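Local atomic coordinates of tail component (Lactobacillus phage J-1, PDB entry 5LY8), a protein that probably binds cell-wall saccharides of its Lactobacillus host through this magnesium-binding second carbohydrate-binding module of the phage's evolved distal tail protein. Residues Gly110-Gln119 with Pro205-Pro214. Sequence-based numbering, arbitrary orientation.
Sequences GRFEFNLTYQ and PIDGWTAWFP
Tyr118, Trp212 and Thr117 lose the most surface where strand 110-118 pairs antiparallel with the chain around 208-212, and each shows a different way in which side chains finish a β-ladder. Tyr118 closes one end. Its CG is anti to the backbone N (chi1 -171°), which lays the ring across Pro205; Pro205 CG stands 3.5 Å from the ring centroid of Tyr118 in a CH-pi contact, while Gln119 CG lies over the opposite face, nearer the rim. Beside the ring, Asp207 OD2 takes the backbone N-H of Gln119 at 3.0 Å, on the syn side but well out of the carboxylate plane.

A classic beta bulge sets two residues, Asp207 and Gly208, opposite Thr117: Thr117 O receives a nearly straight bond from Asp207 N (2.8 Å, 174° at the hydrogen) and a weak one from Gly208 N. Thr117 OG1 is joined through one water to Asp207 OD1 and through another to Thr210 OG1, which also bonds to Ser79.

At the other end, the carboxylate of Glu113 lies at the edge of the Trp212 indole, the two planes 78° apart and CZ3 3.5 Å from OE2; Pro214 CG sits over the indole face. Arg111 forms a side-on salt bridge, NE and NH2 both giving a hydrogen to Glu113 OE2. Asn115, its OD1 bonded to Ser125, reaches Glu113 OE1 through ND2 at 2.9 Å; Ala37 and Phe38 backbone N-H groups add bonds. On the other face, Phe114, Leu116 and Ala211 pack toward strands 94-103 and 223-238 within this concanavalin-clan β-sandwich. The chemistry thus differs by face: apolar toward those strands, while on Glu113's face a buried carboxylate is held by several donors, consistent with its remaining ionised.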
loop_
_atom_site.group_PDB
_atom_site.type_symbol
_atom_site.label_atom_id
_atom_site.label_comp_id
_atom_site.label_asym_id
_atom_site.label_seq_id
_atom_site.Cartn_x
_atom_site.Cartn_y
_atom_site.Cartn_z
ATOM N N GLY A 110 -12.972 -5.093 3.731
ATOM C CA GLY A 110 -12.208 -4.304 2.779
ATOM C C GLY A 110 -10.739 -4.554 2.950
ATOM O O GLY A 110 -10.302 -5.095 3.964
ATOM N N ARG A 111 -9.966 -4.153 1.950
ATOM C CA ARG A 111 -8.518 -4.317 1.954
ATOM C C ARG A 111 -7.907 -3.174 1.183
ATOM O O ARG A 111 -8.480 -2.731 0.185
ATOM C CB ARG A 111 -8.146 -5.669 1.265
ATOM C CG ARG A 111 -6.670 -5.885 0.981
ATOM C CD ARG A 111 -6.450 -7.239 0.283
ATOM N NE ARG A 111 -5.023 -7.568 0.204
ATOM C CZ ARG A 111 -4.322 -8.125 1.170
ATOM N NH1 ARG A 111 -4.914 -8.492 2.305
ATOM N NH2 ARG A 111 -3.023 -8.307 1.027
ATOM N N PHE A 112 -6.701 -2.741 1.593
ATOM C CA PHE A 112 -5.865 -1.944 0.707
ATOM C C PHE A 112 -4.465 -2.498 0.697
ATOM O O PHE A 112 -4.026 -3.122 1.667
ATOM C CB PHE A 112 -5.878 -0.426 0.970
ATOM C CG PHE A 112 -5.341 0.065 2.284
ATOM C CD1 PHE A 112 -3.983 -0.009 2.573
ATOM C CD2 PHE A 112 -6.163 0.738 3.175
ATOM C CE1 PHE A 112 -3.479 0.502 3.773
ATOM C CE2 PHE A 112 -5.644 1.302 4.343
ATOM C CZ PHE A 112 -4.304 1.199 4.623
ATOM N N GLU A 113 -3.785 -2.296 -0.433
ATOM C CA GLU A 113 -2.372 -2.604 -0.609
ATOM C C GLU A 113 -1.666 -1.384 -1.129
ATOM O O GLU A 113 -2.142 -0.752 -2.081
ATOM C CB GLU A 113 -2.147 -3.755 -1.598
ATOM C CG GLU A 113 -2.664 -5.089 -1.107
ATOM C CD GLU A 113 -2.410 -6.236 -2.059
ATOM O OE1 GLU A 113 -1.751 -6.037 -3.114
ATOM O OE2 GLU A 113 -2.901 -7.352 -1.747
ATOM N N PHE A 114 -0.504 -1.080 -0.540
ATOM C CA PHE A 114 0.452 -0.116 -1.079
ATOM C C PHE A 114 1.704 -0.934 -1.382
ATOM O O PHE A 114 2.355 -1.460 -0.466
ATOM C CB PHE A 114 0.724 1.046 -0.129
ATOM C CG PHE A 114 -0.489 1.939 0.017
ATOM C CD1 PHE A 114 -0.929 2.704 -1.044
ATOM C CD2 PHE A 114 -1.215 1.966 1.194
ATOM C CE1 PHE A 114 -2.074 3.510 -0.925
ATOM C CE2 PHE A 114 -2.354 2.788 1.322
ATOM C CZ PHE A 114 -2.764 3.564 0.261
ATOM N N ASN A 115 2.002 -1.083 -2.684
ATOM C CA ASN A 115 3.029 -1.986 -3.174
ATOM C C ASN A 115 4.117 -1.296 -3.934
ATOM O O ASN A 115 3.850 -0.353 -4.689
ATOM C CB ASN A 115 2.353 -2.993 -4.145
ATOM C CG ASN A 115 1.293 -3.825 -3.480
ATOM O OD1 ASN A 115 1.314 -3.993 -2.263
ATOM N ND2 ASN A 115 0.337 -4.332 -4.244
ATOM N N LEU A 116 5.345 -1.794 -3.750
ATOM C CA LEU A 116 6.516 -1.387 -4.527
ATOM C C LEU A 116 6.951 -2.620 -5.302
ATOM O O LEU A 116 6.993 -3.733 -4.753
ATOM C CB LEU A 116 7.629 -0.855 -3.631
ATOM C CG LEU A 116 7.247 0.448 -2.918
ATOM C CD1 LEU A 116 8.234 0.776 -1.849
ATOM C CD2 LEU A 116 7.103 1.631 -3.899
ATOM N N THR A 117 7.265 -2.417 -6.585
ATOM C CA THR A 117 7.531 -3.511 -7.505
ATOM C C THR A 117 8.802 -3.319 -8.277
ATOM O O THR A 117 9.347 -2.214 -8.325
ATOM C CB THR A 117 6.324 -3.639 -8.473
ATOM O OG1 THR A 117 6.207 -2.463 -9.288
ATOM C CG2 THR A 117 4.996 -3.868 -7.732
ATOM N N TYR A 118 9.250 -4.396 -8.917
ATOM C CA TYR A 118 10.385 -4.362 -9.830
ATOM C C TYR A 118 10.101 -5.323 -10.948
ATOM O O TYR A 118 9.848 -6.515 -10.700
ATOM C CB TYR A 118 11.738 -4.699 -9.178
ATOM C CG TYR A 118 12.907 -4.450 -10.113
ATOM C CD1 TYR A 118 13.215 -3.163 -10.535
ATOM C CD2 TYR A 118 13.674 -5.502 -10.607
ATOM C CE1 TYR A 118 14.266 -2.923 -11.411
ATOM C CE2 TYR A 118 14.746 -5.265 -11.463
ATOM C CZ TYR A 118 15.041 -3.972 -11.852
ATOM O OH TYR A 118 16.084 -3.725 -12.711
ATOM N N GLN A 119 10.186 -4.854 -12.201
ATOM C CA GLN A 119 9.957 -5.680 -13.387
ATOM C C GLN A 119 8.693 -6.543 -13.247
ATOM O O GLN A 119 8.699 -7.715 -13.622
ATOM C CB GLN A 119 11.220 -6.496 -13.780
ATOM C CG GLN A 119 12.384 -5.565 -14.124
ATOM C CD GLN A 119 13.651 -6.260 -14.595
ATOM O OE1 GLN A 119 14.073 -7.357 -14.142
ATOM N NE2 GLN A 119 14.373 -5.572 -15.451
ATOM N N PRO A 205 16.434 -3.874 -6.442
ATOM C CA PRO A 205 15.896 -2.619 -6.970
ATOM C C PRO A 205 14.387 -2.534 -6.955
ATOM O O PRO A 205 13.684 -3.546 -6.788
ATOM C CB PRO A 205 16.406 -2.601 -8.414
ATOM C CG PRO A 205 16.655 -4.034 -8.756
ATOM C CD PRO A 205 16.832 -4.806 -7.519
ATOM N N ILE A 206 13.889 -1.327 -7.189
ATOM C CA ILE A 206 12.477 -1.061 -7.408
ATOM C C ILE A 206 12.318 -0.160 -8.631
ATOM O O ILE A 206 13.208 0.651 -8.939
ATOM C CB ILE A 206 11.677 -0.548 -6.185
ATOM C CG1 ILE A 206 12.279 0.720 -5.658
ATOM C CG2 ILE A 206 11.499 -1.642 -5.080
ATOM C CD1 ILE A 206 11.333 1.467 -4.778
ATOM N N ASP A 207 11.170 -0.270 -9.319
ATOM C CA ASP A 207 10.902 0.554 -10.493
ATOM C C ASP A 207 9.433 0.954 -10.619
ATOM O O ASP A 207 9.057 1.538 -11.632
ATOM C CB ASP A 207 11.373 -0.137 -11.800
ATOM C CG ASP A 207 10.572 -1.395 -12.140
ATOM O OD1 ASP A 207 9.538 -1.619 -11.516
ATOM O OD2 ASP A 207 10.984 -2.143 -13.058
ATOM N N GLY A 208 8.608 0.659 -9.624
ATOM C CA GLY A 208 7.197 0.975 -9.758
ATOM C C GLY A 208 6.451 0.863 -8.463
ATOM O O GLY A 208 6.948 0.311 -7.475
ATOM N N TRP A 209 5.220 1.396 -8.487
ATOM C CA TRP A 209 4.329 1.299 -7.335
ATOM C C TRP A 209 2.919 1.039 -7.800
ATOM O O TRP A 209 2.549 1.458 -8.905
ATOM C CB TRP A 209 4.388 2.583 -6.474
ATOM C CG TRP A 209 3.890 3.819 -7.173
ATOM C CD1 TRP A 209 4.613 4.657 -7.968
ATOM C CD2 TRP A 209 2.560 4.354 -7.129
ATOM N NE1 TRP A 209 3.816 5.676 -8.433
ATOM C CE2 TRP A 209 2.549 5.509 -7.938
ATOM C CE3 TRP A 209 1.362 3.964 -6.501
ATOM C CZ2 TRP A 209 1.404 6.297 -8.113
ATOM C CZ3 TRP A 209 0.221 4.724 -6.705
ATOM C CH2 TRP A 209 0.265 5.904 -7.460
ATOM N N THR A 210 2.132 0.385 -6.940
ATOM C CA THR A 210 0.707 0.173 -7.162
ATOM C C THR A 210 -0.026 0.367 -5.849
ATOM O O THR A 210 0.417 -0.144 -4.818
ATOM C CB THR A 210 0.407 -1.262 -7.657
ATOM O OG1 THR A 210 1.019 -1.475 -8.933
ATOM C CG2 THR A 210 -1.113 -1.540 -7.792
ATOM N N ALA A 211 -1.178 1.053 -5.893
ATOM C CA ALA A 211 -2.114 1.159 -4.771
ATOM C C ALA A 211 -3.422 0.470 -5.220
ATOM O O ALA A 211 -3.909 0.784 -6.323
ATOM C CB ALA A 211 -2.358 2.611 -4.420
ATOM N N TRP A 212 -3.965 -0.458 -4.413
ATOM C CA TRP A 212 -5.136 -1.237 -4.811
ATOM C C TRP A 212 -6.117 -1.236 -3.655
ATOM O O TRP A 212 -5.730 -1.447 -2.507
ATOM C CB TRP A 212 -4.682 -2.658 -5.195
ATOM C CG TRP A 212 -5.748 -3.632 -5.592
ATOM C CD1 TRP A 212 -6.784 -3.425 -6.473
ATOM C CD2 TRP A 212 -5.864 -4.983 -5.142
ATOM N NE1 TRP A 212 -7.524 -4.582 -6.615
ATOM C CE2 TRP A 212 -6.979 -5.554 -5.800
ATOM C CE3 TRP A 212 -5.142 -5.764 -4.222
ATOM C CZ2 TRP A 212 -7.355 -6.888 -5.611
ATOM C CZ3 TRP A 212 -5.531 -7.081 -4.024
ATOM C CH2 TRP A 212 -6.635 -7.627 -4.690
ATOM N N PHE A 213 -7.418 -1.042 -3.970
ATOM C CA PHE A 213 -8.451 -0.875 -2.956
ATOM C C PHE A 213 -9.656 -1.795 -3.194
ATOM O O PHE A 213 -10.749 -1.338 -3.532
ATOM C CB PHE A 213 -8.912 0.579 -2.935
ATOM C CG PHE A 213 -7.837 1.569 -2.612
ATOM C CD1 PHE A 213 -7.015 2.090 -3.615
ATOM C CD2 PHE A 213 -7.600 1.945 -1.305
ATOM C CE1 PHE A 213 -6.020 3.016 -3.312
ATOM C CE2 PHE A 213 -6.583 2.852 -1.002
ATOM C CZ PHE A 213 -5.796 3.369 -2.008
ATOM N N PRO A 214 -9.492 -3.099 -2.986
ATOM C CA PRO A 214 -10.597 -4.029 -3.262
ATOM C C PRO A 214 -11.582 -4.279 -2.127
ATOM O O PRO A 214 -11.261 -4.171 -0.941
ATOM C CB PRO A 214 -9.862 -5.343 -3.580
ATOM C CG PRO A 214 -8.629 -5.267 -2.663
ATOM C CD PRO A 214 -8.223 -3.821 -2.710
HETATM O O HOH W 1 7.344 -3.119 -11.730
HETATM O O HOH W 2 3.640 -1.558 -10.067
#